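Local coordinates for Rab GDP dissociation inhibitor alpha (Naegleria fowleri, PDB 6C87), which probably binds GDP-loaded Rab GTPases, slows their release of GDP and retrieves them from membranes, as other Rab GDP dissociation inhibitors do, at residues G48-S53 / F391-D396; N55-F60 / A68-S73; R78-D83 / N357-A362. One frame throughout, in Å; residues are numbered along the deposited sequence.

Contact 1. Residues G48-S53 / F391-D396; sequences GGESAS and FVYILD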
ATOM      1  N   GLY A  48     -16.585   6.949  29.916  1.00 33.77           N
ATOM      2  CA  GLY A  48     -15.304   6.345  30.191  1.00 39.64           C
ATOM      3  C   GLY A  48     -15.347   4.995  30.875  1.00 49.72           C
ATOM      4  O   GLY A  48     -14.386   4.223  30.742  1.00 43.15           O
ATOM      5  N   GLY A  49     -16.414   4.695  31.612  1.00 51.73           N
ATOM      6  CA  GLY A  49     -16.465   3.435  32.336  1.00 48.09           C
ATOM      7  C   GLY A  49     -15.339   3.337  33.353  1.00 42.40           C
ATOM      8  O   GLY A  49     -15.197   4.173  34.258  1.00 36.36           O
ATOM      9  N   GLU A  50     -14.529   2.285  33.225  1.00 37.50           N
ATOM     10  CA  GLU A  50     -13.415   2.097  34.141  1.00 37.65           C
ATOM     11  C   GLU A  50     -12.325   3.141  33.945  1.00 43.58           C
ATOM     12  O   GLU A  50     -11.461   3.282  34.818  1.00 46.21           O
ATOM     13  CB  GLU A  50     -12.832   0.696  33.979  1.00 44.38           C
ATOM     14  CG  GLU A  50     -13.812  -0.426  34.279  1.00 52.45           C
ATOM     15  CD  GLU A  50     -13.228  -1.800  34.002  1.00 58.35           C
ATOM     16  OE1 GLU A  50     -12.261  -1.890  33.213  1.00 57.07           O
ATOM     17  OE2 GLU A  50     -13.736  -2.787  34.572  1.00 61.30           O
ATOM     18  N   SER A  51     -12.335   3.873  32.829  1.00 45.29           N
ATOM     19  CA  SER A  51     -11.329   4.897  32.577  1.00 46.09           C
ATOM     20  C   SER A  51     -11.907   6.293  32.749  1.00 42.16           C
ATOM     21  O   SER A  51     -11.373   7.262  32.199  1.00 45.44           O
ATOM     22  CB  SER A  51     -10.719   4.734  31.181  1.00 48.50           C
ATOM     23  OG  SER A  51     -11.667   4.973  30.159  1.00 58.48           O
ATOM     24  N   ALA A  52     -12.961   6.411  33.549  1.00 42.68           N
ATOM     25  CA  ALA A  52     -13.688   7.659  33.691  1.00 34.02           C
ATOM     26  C   ALA A  52     -12.815   8.728  34.333  1.00 30.99           C
ATOM     27  O   ALA A  52     -11.774   8.448  34.940  1.00 35.86           O
ATOM     28  CB  ALA A  52     -14.954   7.446  34.528  1.00 28.11           C
ATOM     29  N   SER A  53     -13.246   9.975  34.165  1.00 31.32           N
ATOM     30  CA  SER A  53     -12.580  11.136  34.741  1.00 33.45           C
ATOM     31  C   SER A  53     -13.404  11.600  35.935  1.00 34.62           C
ATOM     32  O   SER A  53     -14.562  11.998  35.776  1.00 42.49           O
ATOM     33  CB  SER A  53     -12.430  12.250  33.703  1.00 39.20           C
ATOM     34  OG  SER A  53     -11.802  13.397  34.258  1.00 41.18           O
ATOM     35  N   PHE A 391      -5.348   6.180  46.654  1.00 42.91           N
ATOM     36  CA  PHE A 391      -6.495   5.357  46.286  1.00 40.69           C
ATOM     37  C   PHE A 391      -6.025   4.115  45.546  1.00 36.19           C
ATOM     38  O   PHE A 391      -5.325   4.224  44.534  1.00 39.05           O
ATOM     39  CB  PHE A 391      -7.475   6.117  45.396  1.00 37.42           C
ATOM     40  CG  PHE A 391      -7.875   7.449  45.929  1.00 32.65           C
ATOM     41  CD1 PHE A 391      -8.911   7.555  46.855  1.00 29.33           C
ATOM     42  CD2 PHE A 391      -7.228   8.602  45.502  1.00 29.00           C
ATOM     43  CE1 PHE A 391      -9.303   8.793  47.347  1.00 32.13           C
ATOM     44  CE2 PHE A 391      -7.611   9.850  45.990  1.00 33.29           C
ATOM     45  CZ  PHE A 391      -8.655   9.941  46.918  1.00 34.05           C
ATOM     46  N   VAL A 392      -6.430   2.944  46.033  1.00 33.34           N
ATOM     47  CA  VAL A 392      -6.062   1.677  45.406  1.00 34.99           C
ATOM     48  C   VAL A 392      -7.157   1.265  44.430  1.00 33.00           C
ATOM     49  O   VAL A 392      -8.308   1.047  44.824  1.00 34.17           O
ATOM     50  CB  VAL A 392      -5.823   0.578  46.452  1.00 32.98           C
ATOM     51  CG1 VAL A 392      -5.518  -0.732  45.753  1.00 32.94           C
ATOM     52  CG2 VAL A 392      -4.665   0.961  47.348  1.00 30.63           C
ATOM     53  N   TYR A 393      -6.789   1.132  43.160  1.00 29.81           N
ATOM     54  CA  TYR A 393      -7.732   0.857  42.078  1.00 34.43           C
ATOM     55  C   TYR A 393      -7.255  -0.390  41.332  1.00 38.01           C
ATOM     56  O   TYR A 393      -6.354  -0.316  40.490  1.00 38.35           O
ATOM     57  CB  TYR A 393      -7.837   2.066  41.152  1.00 29.49           C
ATOM     58  CG  TYR A 393      -8.900   1.966  40.082  1.00 32.98           C
ATOM     59  CD1 TYR A 393     -10.170   1.481  40.371  1.00 37.55           C
ATOM     60  CD2 TYR A 393      -8.630   2.361  38.781  1.00 27.87           C
ATOM     61  CE1 TYR A 393     -11.141   1.396  39.388  1.00 37.22           C
ATOM     62  CE2 TYR A 393      -9.593   2.289  37.794  1.00 30.07           C
ATOM     63  CZ  TYR A 393     -10.846   1.800  38.099  1.00 39.26           C
ATOM     64  OH  TYR A 393     -11.799   1.722  37.104  1.00 43.93           O
ATOM     65  N   ILE A 394      -7.856  -1.534  41.641  1.00 37.42           N
ATOM     66  CA  ILE A 394      -7.495  -2.815  41.042  1.00 33.90           C
ATOM     67  C   ILE A 394      -8.596  -3.238  40.074  1.00 41.21           C
ATOM     68  O   ILE A 394      -9.787  -3.195  40.413  1.00 35.91           O
ATOM     69  CB  ILE A 394      -7.267  -3.878  42.127  1.00 37.97           C
ATOM     70  CG1 ILE A 394      -6.226  -3.369  43.125  1.00 43.65           C
ATOM     71  CG2 ILE A 394      -6.825  -5.189  41.496  1.00 37.50           C
ATOM     72  CD1 ILE A 394      -6.105  -4.212  44.367  1.00 36.46           C
ATOM     73  N   LEU A 395      -8.196  -3.657  38.872  1.00 42.63           N
ATOM     74  CA  LEU A 395      -9.133  -4.031  37.822  1.00 37.11           C
ATOM     75  C   LEU A 395      -8.736  -5.359  37.199  1.00 36.34           C
ATOM     76  O   LEU A 395      -7.550  -5.642  37.017  1.00 37.61           O
ATOM     77  CB  LEU A 395      -9.184  -2.971  36.723  1.00 38.82           C
ATOM     78  CG  LEU A 395      -9.787  -1.610  37.061  1.00 41.79           C
ATOM     79  CD1 LEU A 395      -9.618  -0.669  35.876  1.00 40.08           C
ATOM     80  CD2 LEU A 395     -11.258  -1.756  37.443  1.00 37.06           C
ATOM     81  N   ASP A 396      -9.740  -6.151  36.843  1.00 41.32           N
ATOM     82  CA  ASP A 396      -9.527  -7.332  36.029  1.00 39.32           C
ATOM     83  C   ASP A 396      -9.401  -6.927  34.563  1.00 46.46           C
ATOM     84  O   ASP A 396     -10.081  -6.005  34.095  1.00 41.98           O
ATOM     85  CB  ASP A 396     -10.691  -8.308  36.211  1.00 40.82           C
ATOM     86  CG  ASP A 396     -10.757  -8.895  37.616  1.00 48.04           C
ATOM     87  OD1 ASP A 396      -9.717  -9.335  38.148  1.00 51.31           O
ATOM     88  OD2 ASP A 396     -11.858  -8.913  38.197  1.00 54.82           O
TER
HETATM   89  O   HOH W   1      -9.515  -3.451  32.782  1.00 46.51           O

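Contact 2. Residues N55-F60 / A68-S73; sequences NLDQMF and AKPPAS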
ATOM      1  N   ASN A  55     -13.944  13.760  39.714  1.00 28.46           N
ATOM      2  CA  ASN A  55     -13.530  14.832  40.598  1.00 30.66           C
ATOM      3  C   ASN A  55     -13.304  14.245  41.987  1.00 32.11           C
ATOM      4  O   ASN A  55     -13.492  13.046  42.217  1.00 28.42           O
ATOM      5  CB  ASN A  55     -14.540  15.990  40.599  1.00 37.67           C
ATOM      6  CG  ASN A  55     -15.903  15.614  41.171  1.00 41.28           C
ATOM      7  OD1 ASN A  55     -16.015  14.906  42.174  1.00 45.49           O
ATOM      8  ND2 ASN A  55     -16.950  16.105  40.531  1.00 36.18           N
ATOM      9  N   LEU A  56     -12.911  15.107  42.932  1.00 37.23           N
ATOM     10  CA  LEU A  56     -12.477  14.623  44.237  1.00 36.68           C
ATOM     11  C   LEU A  56     -13.640  14.019  45.021  1.00 36.80           C
ATOM     12  O   LEU A  56     -13.494  12.952  45.628  1.00 37.93           O
ATOM     13  CB  LEU A  56     -11.802  15.752  45.014  1.00 30.72           C
ATOM     14  CG  LEU A  56     -10.965  15.360  46.235  1.00 37.02           C
ATOM     15  CD1 LEU A  56      -9.790  14.461  45.843  1.00 28.80           C
ATOM     16  CD2 LEU A  56     -10.462  16.593  46.956  1.00 43.29           C
ATOM     17  N   ASP A  57     -14.806  14.673  45.007  1.00 31.78           N
ATOM     18  CA  ASP A  57     -15.977  14.097  45.668  1.00 33.03           C
ATOM     19  C   ASP A  57     -16.298  12.725  45.088  1.00 37.59           C
ATOM     20  O   ASP A  57     -16.644  11.791  45.822  1.00 46.39           O
ATOM     21  CB  ASP A  57     -17.191  15.015  45.518  1.00 34.83           C
ATOM     22  CG  ASP A  57     -17.064  16.324  46.295  1.00 39.49           C
ATOM     23  OD1 ASP A  57     -17.696  17.315  45.866  1.00 41.25           O
ATOM     24  OD2 ASP A  57     -16.319  16.386  47.296  1.00 39.55           O
ATOM     25  N   GLN A  58     -16.199  12.593  43.762  1.00 36.93           N
ATOM     26  CA  GLN A  58     -16.473  11.316  43.110  1.00 36.07           C
ATOM     27  C   GLN A  58     -15.424  10.268  43.474  1.00 39.54           C
ATOM     28  O   GLN A  58     -15.750   9.084  43.616  1.00 40.33           O
ATOM     29  CB  GLN A  58     -16.560  11.509  41.592  1.00 38.69           C
ATOM     30  CG  GLN A  58     -17.784  12.310  41.136  1.00 36.09           C
ATOM     31  CD  GLN A  58     -17.744  12.704  39.663  1.00 45.22           C
ATOM     32  OE1 GLN A  58     -16.676  12.957  39.089  1.00 39.67           O
ATOM     33  NE2 GLN A  58     -18.920  12.757  39.043  1.00 45.23           N
ATOM     34  N   MET A  59     -14.158  10.679  43.619  1.00 42.73           N
ATOM     35  CA  MET A  59     -13.121   9.750  44.069  1.00 33.88           C
ATOM     36  C   MET A  59     -13.423   9.238  45.472  1.00 36.82           C
ATOM     37  O   MET A  59     -13.333   8.035  45.740  1.00 43.57           O
ATOM     38  CB  MET A  59     -11.756  10.428  44.041  1.00 31.62           C
ATOM     39  CG  MET A  59     -11.253  10.732  42.655  1.00 36.37           C
ATOM     40  SD  MET A  59     -10.714   9.269  41.765  1.00 41.49           S
ATOM     41  CE  MET A  59      -9.241   8.811  42.655  1.00 39.48           C
ATOM     42  N   PHE A  60     -13.778  10.147  46.385  1.00 30.56           N
ATOM     43  CA  PHE A  60     -14.085   9.742  47.754  1.00 36.04           C
ATOM     44  C   PHE A  60     -15.338   8.872  47.825  1.00 39.10           C
ATOM     45  O   PHE A  60     -15.391   7.934  48.628  1.00 43.00           O
ATOM     46  CB  PHE A  60     -14.222  10.970  48.653  1.00 36.07           C
ATOM     47  CG  PHE A  60     -12.933  11.372  49.311  1.00 37.34           C
ATOM     48  CD1 PHE A  60     -11.910  11.951  48.570  1.00 40.35           C
ATOM     49  CD2 PHE A  60     -12.730  11.145  50.664  1.00 37.45           C
ATOM     50  CE1 PHE A  60     -10.716  12.311  49.173  1.00 44.24           C
ATOM     51  CE2 PHE A  60     -11.535  11.503  51.278  1.00 37.14           C
ATOM     52  CZ  PHE A  60     -10.527  12.088  50.531  1.00 42.77           C
ATOM     53  N   ALA A  68     -18.369   9.556  52.767  1.00 82.70           N
ATOM     54  CA  ALA A  68     -17.047  10.151  52.939  1.00 69.82           C
ATOM     55  C   ALA A  68     -16.893  11.454  52.157  1.00 64.82           C
ATOM     56  O   ALA A  68     -17.172  11.512  50.955  1.00 64.50           O
ATOM     57  CB  ALA A  68     -15.972   9.155  52.511  1.00 59.75           C
ATOM     58  N   LYS A  69     -16.420  12.496  52.840  1.00 60.89           N
ATOM     59  CA  LYS A  69     -16.187  13.790  52.230  1.00 55.97           C
ATOM     60  C   LYS A  69     -14.700  14.137  52.264  1.00 49.16           C
ATOM     61  O   LYS A  69     -14.013  13.837  53.244  1.00 43.44           O
ATOM     62  CB  LYS A  69     -16.991  14.893  52.940  1.00 62.04           C
ATOM     63  CG  LYS A  69     -18.508  14.675  52.941  1.00 67.34           C
ATOM     64  CD  LYS A  69     -19.070  14.572  51.524  1.00 70.54           C
ATOM     65  CE  LYS A  69     -18.712  15.794  50.681  1.00 71.48           C
ATOM     66  NZ  LYS A  69     -19.219  15.677  49.285  1.00 72.40           N
ATOM     67  N   PRO A  70     -14.175  14.745  51.206  1.00 47.97           N
ATOM     68  CA  PRO A  70     -12.740  15.050  51.153  1.00 47.94           C
ATOM     69  C   PRO A  70     -12.370  16.159  52.121  1.00 44.79           C
ATOM     70  O   PRO A  70     -13.114  17.139  52.273  1.00 44.81           O
ATOM     71  CB  PRO A  70     -12.525  15.494  49.695  1.00 48.99           C
ATOM     72  CG  PRO A  70     -13.742  15.019  48.955  1.00 52.71           C
ATOM     73  CD  PRO A  70     -14.856  15.036  49.936  1.00 52.06           C
ATOM     74  N   PRO A  71     -11.216  16.053  52.779  1.00 45.18           N
ATOM     75  CA  PRO A  71     -10.760  17.140  53.654  1.00 40.97           C
ATOM     76  C   PRO A  71     -10.430  18.395  52.869  1.00 44.67           C
ATOM     77  O   PRO A  71     -10.002  18.348  51.712  1.00 48.59           O
ATOM     78  CB  PRO A  71      -9.507  16.561  54.322  1.00 39.76           C
ATOM     79  CG  PRO A  71      -9.032  15.491  53.385  1.00 37.05           C
ATOM     80  CD  PRO A  71     -10.267  14.923  52.744  1.00 39.13           C
ATOM     81  N   ALA A  72     -10.616  19.536  53.531  1.00 47.41           N
ATOM     82  CA  ALA A  72     -10.417  20.819  52.870  1.00 41.36           C
ATOM     83  C   ALA A  72      -8.982  20.992  52.381  1.00 41.95           C
ATOM     84  O   ALA A  72      -8.745  21.671  51.379  1.00 45.20           O
ATOM     85  CB  ALA A  72     -10.804  21.948  53.827  1.00 37.26           C
ATOM     86  N   SER A  73      -8.019  20.352  53.047  1.00 36.85           N
ATOM     87  CA  SER A  73      -6.617  20.494  52.675  1.00 37.96           C
ATOM     88  C   SER A  73      -6.319  19.990  51.263  1.00 40.74           C
ATOM     89  O   SER A  73      -5.274  20.336  50.699  1.00 35.82           O
ATOM     90  CB  SER A  73      -5.756  19.741  53.689  1.00 34.62           C
ATOM     91  OG  SER A  73      -6.047  18.351  53.666  1.00 42.06           O
TER
HETATM   92  O   HOH W   2     -18.012  13.208  48.213  1.00 53.01           O

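Contact 3. Residues R78-D83 / N357-A362; sequences RDYNID and NGKYIA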
ATOM      1  N   ARG A  78     -14.009  20.214  42.481  1.00 36.10           N
ATOM      2  CA  ARG A  78     -14.234  20.383  41.055  1.00 35.40           C
ATOM      3  C   ARG A  78     -12.994  20.876  40.320  1.00 35.85           C
ATOM      4  O   ARG A  78     -13.023  20.978  39.092  1.00 36.67           O
ATOM      5  CB  ARG A  78     -15.409  21.337  40.824  1.00 36.78           C
ATOM      6  N   ASP A  79     -11.903  21.171  41.030  1.00 39.66           N
ATOM      7  CA  ASP A  79     -10.620  21.428  40.384  1.00 43.14           C
ATOM      8  C   ASP A  79      -9.907  20.150  39.944  1.00 40.34           C
ATOM      9  O   ASP A  79      -8.876  20.236  39.266  1.00 36.35           O
ATOM     10  CB  ASP A  79      -9.706  22.240  41.308  1.00 47.66           C
ATOM     11  CG  ASP A  79     -10.077  23.720  41.354  1.00 53.38           C
ATOM     12  OD1 ASP A  79     -10.922  24.153  40.546  1.00 57.85           O
ATOM     13  OD2 ASP A  79      -9.502  24.457  42.184  1.00 56.16           O
ATOM     14  N   TYR A  80     -10.407  18.978  40.333  1.00 46.10           N
ATOM     15  CA  TYR A  80      -9.793  17.701  39.988  1.00 44.08           C
ATOM     16  C   TYR A  80     -10.486  17.074  38.789  1.00 39.92           C
ATOM     17  O   TYR A  80     -11.715  16.979  38.756  1.00 37.97           O
ATOM     18  CB  TYR A  80      -9.857  16.726  41.159  1.00 36.99           C
ATOM     19  CG  TYR A  80      -8.901  17.004  42.284  1.00 36.61           C
ATOM     20  CD1 TYR A  80      -9.272  17.797  43.366  1.00 40.31           C
ATOM     21  CD2 TYR A  80      -7.632  16.441  42.287  1.00 39.30           C
ATOM     22  CE1 TYR A  80      -8.392  18.029  44.420  1.00 41.68           C
ATOM     23  CE2 TYR A  80      -6.748  16.665  43.326  1.00 38.73           C
ATOM     24  CZ  TYR A  80      -7.129  17.459  44.390  1.00 41.77           C
ATOM     25  OH  TYR A  80      -6.233  17.680  45.412  1.00 39.72           O
ATOM     26  N   ASN A  81      -9.688  16.588  37.837  1.00 39.50           N
ATOM     27  CA  ASN A  81     -10.166  15.799  36.701  1.00 36.74           C
ATOM     28  C   ASN A  81      -9.268  14.573  36.662  1.00 34.76           C
ATOM     29  O   ASN A  81      -8.323  14.503  35.874  1.00 46.03           O
ATOM     30  CB  ASN A  81     -10.113  16.590  35.369  1.00 40.28           C
ATOM     31  CG  ASN A  81     -11.090  17.741  35.330  1.00 39.33           C
ATOM     32  OD1 ASN A  81     -12.302  17.548  35.294  1.00 46.46           O
ATOM     33  ND2 ASN A  81     -10.560  18.955  35.339  1.00 36.79           N
ATOM     34  N   ILE A  82      -9.569  13.604  37.520  1.00 34.37           N
ATOM     35  CA  ILE A  82      -8.689  12.463  37.742  1.00 35.64           C
ATOM     36  C   ILE A  82      -9.079  11.349  36.776  1.00 37.97           C
ATOM     37  O   ILE A  82     -10.136  10.729  36.915  1.00 37.52           O
ATOM     38  CB  ILE A  82      -8.748  11.986  39.198  1.00 35.42           C
ATOM     39  CG1 ILE A  82      -8.220  13.076  40.133  1.00 38.97           C
ATOM     40  CG2 ILE A  82      -7.953  10.708  39.363  1.00 27.17           C
ATOM     41  CD1 ILE A  82      -8.536  12.850  41.597  1.00 32.55           C
ATOM     42  N   ASP A  83      -8.216  11.098  35.793  1.00 35.57           N
ATOM     43  CA  ASP A  83      -8.389   9.975  34.882  1.00 34.78           C
ATOM     44  C   ASP A  83      -7.989   8.694  35.600  1.00 36.98           C
ATOM     45  O   ASP A  83      -6.836   8.546  36.020  1.00 42.67           O
ATOM     46  CB  ASP A  83      -7.536  10.183  33.633  1.00 41.08           C
ATOM     47  CG  ASP A  83      -7.974  11.383  32.821  1.00 45.49           C
ATOM     48  OD1 ASP A  83      -9.198  11.593  32.664  1.00 52.26           O
ATOM     49  OD2 ASP A  83      -7.089  12.125  32.352  1.00 47.34           O
ATOM     50  N   ASN A 357      -4.195  24.131  42.036  1.00 53.15           N
ATOM     51  CA  ASN A 357      -2.865  24.724  42.089  1.00 46.43           C
ATOM     52  C   ASN A 357      -2.090  24.191  43.284  1.00 41.12           C
ATOM     53  O   ASN A 357      -2.571  24.227  44.423  1.00 41.74           O
ATOM     54  CB  ASN A 357      -2.968  26.240  42.171  1.00 56.03           C
ATOM     55  CG  ASN A 357      -2.566  26.919  40.888  1.00 69.34           C
ATOM     56  OD1 ASN A 357      -1.624  26.497  40.216  1.00 68.51           O
ATOM     57  ND2 ASN A 357      -3.256  28.004  40.557  1.00 79.80           N
ATOM     58  N   GLY A 358      -0.879  23.705  43.018  1.00 34.22           N
ATOM     59  CA  GLY A 358      -0.037  23.114  44.035  1.00 31.43           C
ATOM     60  C   GLY A 358      -0.249  21.635  44.259  1.00 32.26           C
ATOM     61  O   GLY A 358       0.434  21.048  45.111  1.00 37.53           O
ATOM     62  N   LYS A 359      -1.143  21.005  43.503  1.00 29.30           N
ATOM     63  CA  LYS A 359      -1.424  19.588  43.656  1.00 31.72           C
ATOM     64  C   LYS A 359      -0.931  18.816  42.441  1.00 31.89           C
ATOM     65  O   LYS A 359      -0.906  19.324  41.316  1.00 30.42           O
ATOM     66  CB  LYS A 359      -2.920  19.330  43.880  1.00 30.46           C
ATOM     67  CG  LYS A 359      -3.452  19.788  45.242  1.00 29.39           C
ATOM     68  CD  LYS A 359      -2.801  18.981  46.376  1.00 32.59           C
ATOM     69  CE  LYS A 359      -3.645  18.952  47.657  1.00 31.42           C
ATOM     70  NZ  LYS A 359      -3.819  20.285  48.311  1.00 33.33           N
ATOM     71  N   TYR A 360      -0.529  17.580  42.693  1.00 35.70           N
ATOM     72  CA  TYR A 360      -0.001  16.687  41.676  1.00 30.77           C
ATOM     73  C   TYR A 360      -0.737  15.358  41.779  1.00 32.24           C
ATOM     74  O   TYR A 360      -1.044  14.890  42.881  1.00 33.95           O
ATOM     75  CB  TYR A 360       1.522  16.473  41.857  1.00 28.53           C
ATOM     76  CG  TYR A 360       2.358  17.751  41.920  1.00 30.14           C
ATOM     77  CD1 TYR A 360       2.332  18.566  43.054  1.00 28.32           C
ATOM     78  CD2 TYR A 360       3.197  18.127  40.863  1.00 27.73           C
ATOM     79  CE1 TYR A 360       3.085  19.727  43.128  1.00 27.67           C
ATOM     80  CE2 TYR A 360       3.967  19.298  40.934  1.00 26.69           C
ATOM     81  CZ  TYR A 360       3.902  20.087  42.079  1.00 29.58           C
ATOM     82  OH  TYR A 360       4.644  21.242  42.191  1.00 37.19           O
ATOM     83  N   ILE A 361      -1.044  14.769  40.628  1.00 28.35           N
ATOM     84  CA  ILE A 361      -1.612  13.430  40.544  1.00 25.23           C
ATOM     85  C   ILE A 361      -0.512  12.517  40.028  1.00 32.91           C
ATOM     86  O   ILE A 361      -0.005  12.717  38.917  1.00 40.63           O
ATOM     87  CB  ILE A 361      -2.828  13.364  39.610  1.00 32.30           C
ATOM     88  CG1 ILE A 361      -3.822  14.492  39.882  1.00 24.47           C
ATOM     89  CG2 ILE A 361      -3.491  12.006  39.748  1.00 34.51           C
ATOM     90  CD1 ILE A 361      -4.371  14.509  41.288  1.00 29.40           C
ATOM     91  N   ALA A 362      -0.104  11.555  40.843  1.00 31.82           N
ATOM     92  CA  ALA A 362       0.869  10.546  40.441  1.00 28.54           C
ATOM     93  C   ALA A 362       0.176   9.199  40.524  1.00 31.38           C
ATOM     94  O   ALA A 362      -0.333   8.817  41.585  1.00 31.25           O
ATOM     95  CB  ALA A 362       2.128  10.578  41.313  1.00 23.99           C
TER

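Contact 1. Residues G48-S53 / F391-D396
Tyr393 and Glu50 supply the one direct hydrogen bond between the loop 48-53 and the strand segment 391-396. The phenol OH of Tyr393 donates to the backbone O of Glu50 over 2.8 Å; it lies in the carbonyl plane, on a lone pair, with a C=O...donor angle of 115°. With its CG anti to the backbone N (chi1 -173°), Tyr393 sends its ring across from the strand and meets the carbonyl at the ring edge. A second polar link is indirect: a water donates both to Glu50 OE1, at a length of 3.2 Å, and to the backbone O of Asp396, at 2.9 Å, tying the carboxylate to the strand beyond Leu395.

The van der Waals packing also falls on Glu50. Its extended side chain runs past Leu395 in the opposite direction, so that Leu395 CD1 lies 4.0 Å from the aliphatic Glu50 CB while Leu395 CD2 lies beside the carboxylate, 3.9 Å from Glu50 OE2. Within the strand, Leu395 CG sits over one face of the Tyr393 ring, offset toward its rim, and the two side chains approach the loop together.

Inside the loop, the O of Gly48 accepts from both the N and the OG of Ser51, closing a tight turn that presents the Glu50 carbonyl. Gly48 N in turn is bonded to Thr20 OG1. The loop follows strand 38-41 of a parallel 3-2-1-4-5 sheet, the strand order of a Rossmann-like fold, in keeping with the clan to which the GDI family belongs, and here it is fastened to an antiparallel strand of the neighbouring mixed sheet.

Contact 2. Residues N55-F60 / A68-S73
Phe60 and Pro70 lie at the centre of a mainly apolar contact, in which the loop 68-73 doubles back along the start of helix 56-64 that precedes it. Pro70 covers one face of the Phe60 ring: its CA stands 3.7 Å from the ring centroid, 9° off the normal, in a CH-pi contact, and its CG reaches Phe60 CD1. Pro71 CD approaches Phe60 CZ at 3.6 Å, whereas Ala68 CB lies at the ring edge. Leu56, one helical turn earlier, sets CD2 against Pro70 CB at 3.6 Å, so this proline bridges two side chains of the helix.

A charged pair flanks the apolar contact. Lys69, folded at chi2 and chi3, brings NZ to 3.6 Å from Asp57 OD2, a long salt bridge. A water accepts from the same NZ and donates to Asp57 O, and more weakly to Ala68 O. The helix itself begins with a capping box: Gln58 N gives to Asn55 OD1, and Asn55 N gives to Gln58 OE1.

Farther along the same connection, Ser77 OG is hydrogen-bonded to Asp57 N. On the sheet side, Leu56 rests on Ile314 and Met59 on Ile312 of strand 302-315, while Phe60 touches Glu389 of strand 389-400.

Contact 3. Residues R78-D83 / N357-A362
The ring of Tyr80 is met at its edge, in plane, by CD1 of Ile361, which lies 3.8 Å from Tyr80 CE2 and nearly as close to CD2. Pro356 and Ile314 are among the residues that pack on this side chain. At the phenol end the aliphatic chain of Lys359 passes obliquely, with CG 3.5 Å and CE 3.7 Å from Tyr80 OH. Bends at chi2 and chi4 wrap the lysine round the oxygen, so that four successive carbons, from CB to CE, lie near it.

The polar ends find partners in the loop before segment 78-83. Tyr80 OH is hydrogen-bonded to Leu74 O, and Lys359 NZ to Ser73 O; hydroxyl and ammonium are thus held by consecutive backbone carbonyls, which should fix the direction of both side chains.

Ile361 completes the apolar contact. Its CG1 is anti to the carbonyl carbon (chi1 -47°), and the bend at chi2 (-59°) turns CD1 toward segment 78-83, where it meets both the Tyr80 edge and Ile82; Ile82 CG1 lies 4.3 Å from Ile361 CD1.

The contact is buried. Strand 82-83 pairs antiparallel with strand 53-54, while strand 360-367 runs between strands 302-315 and 343-349 of the mixed sheet; Ile82 also reaches Ile312, and Asn81 ND2 bonds to His353 O in the loop between strands 343-349 and 360-367.

From the N terminus, the loop 48-53 opens contact 1, which closes only at strand 389-400; the other two contacts are nested inside that long span. Contact 2 closes a short loop round the end of helix 56-64, and contact 3 then opens at 78-83 and closes at 357-362, so the two follow in series. Their centres are about 12 Å apart, and Met59 CG packs on Ile82 CD1. Contact 1 adjoins contact 2 where Phe391 meets Met59 and Phe60. Together they lay helix 56-64, its flanking loops and the small 53-54/82-83 sheet against the mixed sheet that carries strands 360-367 and 389-400.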